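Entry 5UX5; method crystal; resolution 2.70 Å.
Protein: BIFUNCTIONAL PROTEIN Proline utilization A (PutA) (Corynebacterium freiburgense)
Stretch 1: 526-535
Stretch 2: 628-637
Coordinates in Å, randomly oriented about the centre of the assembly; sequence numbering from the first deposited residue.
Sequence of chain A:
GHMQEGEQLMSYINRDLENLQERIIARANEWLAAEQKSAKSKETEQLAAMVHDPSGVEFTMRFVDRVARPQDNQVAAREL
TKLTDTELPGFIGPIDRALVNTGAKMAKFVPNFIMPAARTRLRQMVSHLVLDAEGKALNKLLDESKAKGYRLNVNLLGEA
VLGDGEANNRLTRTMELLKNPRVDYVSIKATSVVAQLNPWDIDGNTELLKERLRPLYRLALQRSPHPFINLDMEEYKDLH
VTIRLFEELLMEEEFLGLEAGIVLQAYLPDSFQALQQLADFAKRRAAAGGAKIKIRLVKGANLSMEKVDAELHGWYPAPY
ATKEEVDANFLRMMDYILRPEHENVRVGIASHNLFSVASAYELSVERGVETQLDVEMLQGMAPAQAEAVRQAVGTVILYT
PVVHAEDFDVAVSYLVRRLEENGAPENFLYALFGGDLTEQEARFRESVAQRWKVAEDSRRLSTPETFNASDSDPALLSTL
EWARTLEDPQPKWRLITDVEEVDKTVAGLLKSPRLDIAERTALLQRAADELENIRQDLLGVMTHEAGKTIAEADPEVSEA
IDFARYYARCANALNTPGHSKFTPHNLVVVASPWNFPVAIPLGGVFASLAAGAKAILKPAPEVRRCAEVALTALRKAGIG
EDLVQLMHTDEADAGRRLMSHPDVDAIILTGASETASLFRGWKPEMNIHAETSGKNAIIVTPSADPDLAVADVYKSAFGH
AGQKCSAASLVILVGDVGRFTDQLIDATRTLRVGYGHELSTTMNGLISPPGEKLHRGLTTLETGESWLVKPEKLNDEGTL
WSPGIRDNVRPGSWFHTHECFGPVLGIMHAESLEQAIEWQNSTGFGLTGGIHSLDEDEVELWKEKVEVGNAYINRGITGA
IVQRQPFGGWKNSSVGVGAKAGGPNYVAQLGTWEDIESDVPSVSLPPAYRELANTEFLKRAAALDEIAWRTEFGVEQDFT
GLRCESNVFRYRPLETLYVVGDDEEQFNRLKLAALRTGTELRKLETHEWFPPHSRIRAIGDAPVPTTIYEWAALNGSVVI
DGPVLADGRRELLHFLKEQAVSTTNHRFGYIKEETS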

# COMPACT_ATOMS: atom_id res chain seq x y z
N ARG A 526 -22.42 -1.23 -13.68
CA ARG A 526 -23.15 -2.27 -12.99
C ARG A 526 -22.24 -3.44 -12.65
O ARG A 526 -22.37 -4.06 -11.58
CB ARG A 526 -24.31 -2.72 -13.87
CG ARG A 526 -25.63 -2.74 -13.15
CD ARG A 526 -26.72 -2.34 -14.08
NE ARG A 526 -27.04 -3.43 -14.99
CZ ARG A 526 -27.24 -3.27 -16.29
NH1 ARG A 526 -27.15 -2.05 -16.82
NH2 ARG A 526 -27.53 -4.32 -17.05
N ALA A 527 -21.30 -3.76 -13.55
CA ALA A 527 -20.34 -4.83 -13.29
C ALA A 527 -19.50 -4.50 -12.07
O ALA A 527 -19.17 -5.38 -11.28
CB ALA A 527 -19.47 -5.06 -14.51
N ALA A 528 -19.15 -3.23 -11.90
CA ALA A 528 -18.38 -2.86 -10.72
C ALA A 528 -19.23 -2.96 -9.45
O ALA A 528 -18.75 -3.43 -8.41
CB ALA A 528 -17.78 -1.46 -10.92
N ASP A 529 -20.50 -2.57 -9.52
CA ASP A 529 -21.38 -2.73 -8.36
C ASP A 529 -21.50 -4.20 -7.97
O ASP A 529 -21.44 -4.54 -6.78
CB ASP A 529 -22.77 -2.16 -8.65
CG ASP A 529 -22.80 -0.64 -8.68
OD1 ASP A 529 -21.77 -0.00 -8.37
OD2 ASP A 529 -23.86 -0.07 -9.03
N GLU A 530 -21.68 -5.09 -8.97
CA GLU A 530 -21.86 -6.51 -8.70
C GLU A 530 -20.58 -7.19 -8.24
O GLU A 530 -20.62 -8.11 -7.41
CB GLU A 530 -22.39 -7.24 -9.93
CG GLU A 530 -23.80 -6.89 -10.35
CD GLU A 530 -24.82 -7.34 -9.33
OE1 GLU A 530 -24.45 -8.08 -8.39
OE2 GLU A 530 -25.99 -6.94 -9.47
N LEU A 531 -19.43 -6.75 -8.73
CA LEU A 531 -18.19 -7.29 -8.20
C LEU A 531 -18.09 -7.01 -6.71
O LEU A 531 -17.74 -7.90 -5.93
CB LEU A 531 -16.98 -6.72 -8.94
CG LEU A 531 -16.73 -7.32 -10.32
CD1 LEU A 531 -15.64 -6.55 -11.01
CD2 LEU A 531 -16.33 -8.75 -10.15
N GLU A 532 -18.45 -5.79 -6.30
CA GLU A 532 -18.40 -5.42 -4.88
C GLU A 532 -19.29 -6.33 -4.03
O GLU A 532 -18.88 -6.75 -2.94
CB GLU A 532 -18.81 -3.95 -4.72
CG GLU A 532 -18.57 -3.39 -3.34
CD GLU A 532 -17.10 -3.48 -2.90
OE1 GLU A 532 -16.79 -4.43 -2.14
OE2 GLU A 532 -16.28 -2.62 -3.34
N ASN A 533 -20.48 -6.69 -4.53
CA ASN A 533 -21.42 -7.55 -3.80
C ASN A 533 -20.86 -8.95 -3.55
O ASN A 533 -21.26 -9.60 -2.58
CB ASN A 533 -22.74 -7.66 -4.57
CG ASN A 533 -23.43 -6.33 -4.72
OD1 ASN A 533 -23.23 -5.41 -3.93
ND2 ASN A 533 -24.22 -6.21 -5.78
N ILE A 534 -20.02 -9.45 -4.44
CA ILE A 534 -19.40 -10.76 -4.25
C ILE A 534 -17.93 -10.64 -3.82
O ILE A 534 -17.17 -11.59 -3.99
CB ILE A 534 -19.57 -11.65 -5.49
CG1 ILE A 534 -18.98 -10.98 -6.72
CG2 ILE A 534 -20.99 -12.05 -5.70
CD1 ILE A 534 -18.96 -11.90 -7.89
N ARG A 535 -17.53 -9.50 -3.24
CA ARG A 535 -16.16 -9.38 -2.76
C ARG A 535 -15.80 -10.55 -1.86
O ARG A 535 -14.69 -11.09 -1.95
CB ARG A 535 -15.94 -8.05 -2.01
CG ARG A 535 -14.54 -8.00 -1.38
CD ARG A 535 -14.20 -6.72 -0.64
NE ARG A 535 -14.31 -5.53 -1.48
CZ ARG A 535 -13.28 -4.91 -2.05
NH1 ARG A 535 -12.05 -5.38 -1.88
NH2 ARG A 535 -13.49 -3.83 -2.79
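Stretch 2 (628-637) EVALTALRKA

Stretch 2 belongs to a helix that begins earlier in the chain. It packs on the helix of stretch 1 (526-533) at a crossing angle of 134°, so the two helices run in broadly opposed directions, well short of antiparallel. The axes approach to 8.1 Å. The backbones come nearest at two places: the CA atoms of Ala 527 and Ala 637 lie 4.9 Å apart, those of Glu 530 and Ala 633 5.2 Å.

Ala 633 points toward stretch 1. Its CB meets Leu 531 CD2 at 3.6 Å and Ile 534 CD1 at 3.4 Å. Ile 534, just past the helix end, has chi1 p and chi2 t, and with these its CD1 also lies 3.7 Å from Val 629 O. With chi1 p, Thr 632 places OG1 2.8 Å from Val 629 O, to which it donates a hydrogen bond within its own helix.

Leu 634 (m, t) starts away from stretch 1, but its end comes nearer, and CD2 reaches Ala 527 CB at 4.0 Å. Ala 637 CB lies 4.0 Å from Ala 527 CB.

Glu 530, m, m, brings OE1 within 3.2 Å of Asn 533 ND2, which donates it a hydrogen bond, while its CD lies 3.7 Å from Lys 636 CB. The end of Lys 636 leads away. Ala 637 O sits over one face of the Arg 526 guanidinium, 2.7 Å from NH2, with an angle too poor for a hydrogen bond.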

# COMPACT_ATOMS: atom_id res chain seq x y z
N GLU A 628 -14.52 -18.39 -12.90
CA GLU A 628 -15.93 -18.73 -12.84
C GLU A 628 -16.67 -17.88 -11.82
O GLU A 628 -17.75 -17.35 -12.10
CB GLU A 628 -16.12 -20.20 -12.55
CG GLU A 628 -15.76 -21.14 -13.69
CD GLU A 628 -16.78 -21.09 -14.81
OE1 GLU A 628 -17.89 -20.58 -14.57
OE2 GLU A 628 -16.46 -21.57 -15.93
N VAL A 629 -16.09 -17.71 -10.62
CA VAL A 629 -16.75 -16.90 -9.59
C VAL A 629 -16.87 -15.46 -10.06
O VAL A 629 -17.92 -14.83 -9.90
CB VAL A 629 -16.01 -17.03 -8.24
CG1 VAL A 629 -16.61 -16.11 -7.18
CG2 VAL A 629 -16.02 -18.46 -7.76
N ALA A 630 -15.80 -14.92 -10.66
CA ALA A 630 -15.86 -13.56 -11.21
C ALA A 630 -16.92 -13.45 -12.31
O ALA A 630 -17.65 -12.46 -12.38
CB ALA A 630 -14.50 -13.15 -11.77
N LEU A 631 -17.05 -14.49 -13.15
CA LEU A 631 -17.99 -14.39 -14.25
C LEU A 631 -19.42 -14.18 -13.76
O LEU A 631 -20.22 -13.53 -14.46
CB LEU A 631 -17.93 -15.64 -15.14
CG LEU A 631 -18.59 -15.38 -16.50
CD1 LEU A 631 -17.74 -14.38 -17.24
CD2 LEU A 631 -18.82 -16.65 -17.31
N THR A 632 -19.77 -14.70 -12.57
CA THR A 632 -21.15 -14.57 -12.11
C THR A 632 -21.52 -13.10 -11.87
O THR A 632 -22.69 -12.74 -12.01
CB THR A 632 -21.42 -15.42 -10.84
OG1 THR A 632 -20.68 -14.92 -9.72
CG2 THR A 632 -21.03 -16.84 -11.05
N ALA A 633 -20.54 -12.25 -11.55
CA ALA A 633 -20.82 -10.82 -11.39
C ALA A 633 -21.14 -10.17 -12.74
O ALA A 633 -22.11 -9.41 -12.85
CB ALA A 633 -19.64 -10.12 -10.74
N LEU A 634 -20.34 -10.46 -13.77
CA LEU A 634 -20.60 -9.92 -15.10
C LEU A 634 -22.00 -10.31 -15.55
O LEU A 634 -22.72 -9.51 -16.16
CB LEU A 634 -19.56 -10.41 -16.11
CG LEU A 634 -18.10 -10.13 -15.79
CD1 LEU A 634 -17.16 -10.25 -16.99
CD2 LEU A 634 -18.04 -8.75 -15.23
N ARG A 635 -22.39 -11.55 -15.25
CA ARG A 635 -23.70 -12.03 -15.67
C ARG A 635 -24.80 -11.31 -14.90
O ARG A 635 -25.76 -10.81 -15.49
CB ARG A 635 -23.78 -13.54 -15.53
CG ARG A 635 -22.71 -14.28 -16.35
CD ARG A 635 -23.08 -14.20 -17.81
NE ARG A 635 -22.23 -15.00 -18.68
CZ ARG A 635 -21.46 -14.50 -19.65
NH1 ARG A 635 -21.41 -13.20 -19.87
NH2 ARG A 635 -20.75 -15.31 -20.41
N LYS A 636 -24.65 -11.18 -13.57
CA LYS A 636 -25.63 -10.41 -12.82
C LYS A 636 -25.73 -8.99 -13.36
O LYS A 636 -26.83 -8.42 -13.36
CB LYS A 636 -25.30 -10.40 -11.32
CG LYS A 636 -26.18 -11.33 -10.50
CD LYS A 636 -25.56 -11.72 -9.14
CE LYS A 636 -25.77 -13.23 -8.80
NZ LYS A 636 -27.09 -13.81 -9.26
N ALA A 637 -24.63 -8.45 -13.87
CA ALA A 637 -24.59 -7.07 -14.36
C ALA A 637 -25.26 -6.88 -15.70
O ALA A 637 -25.47 -5.73 -16.10
CB ALA A 637 -23.14 -6.58 -14.46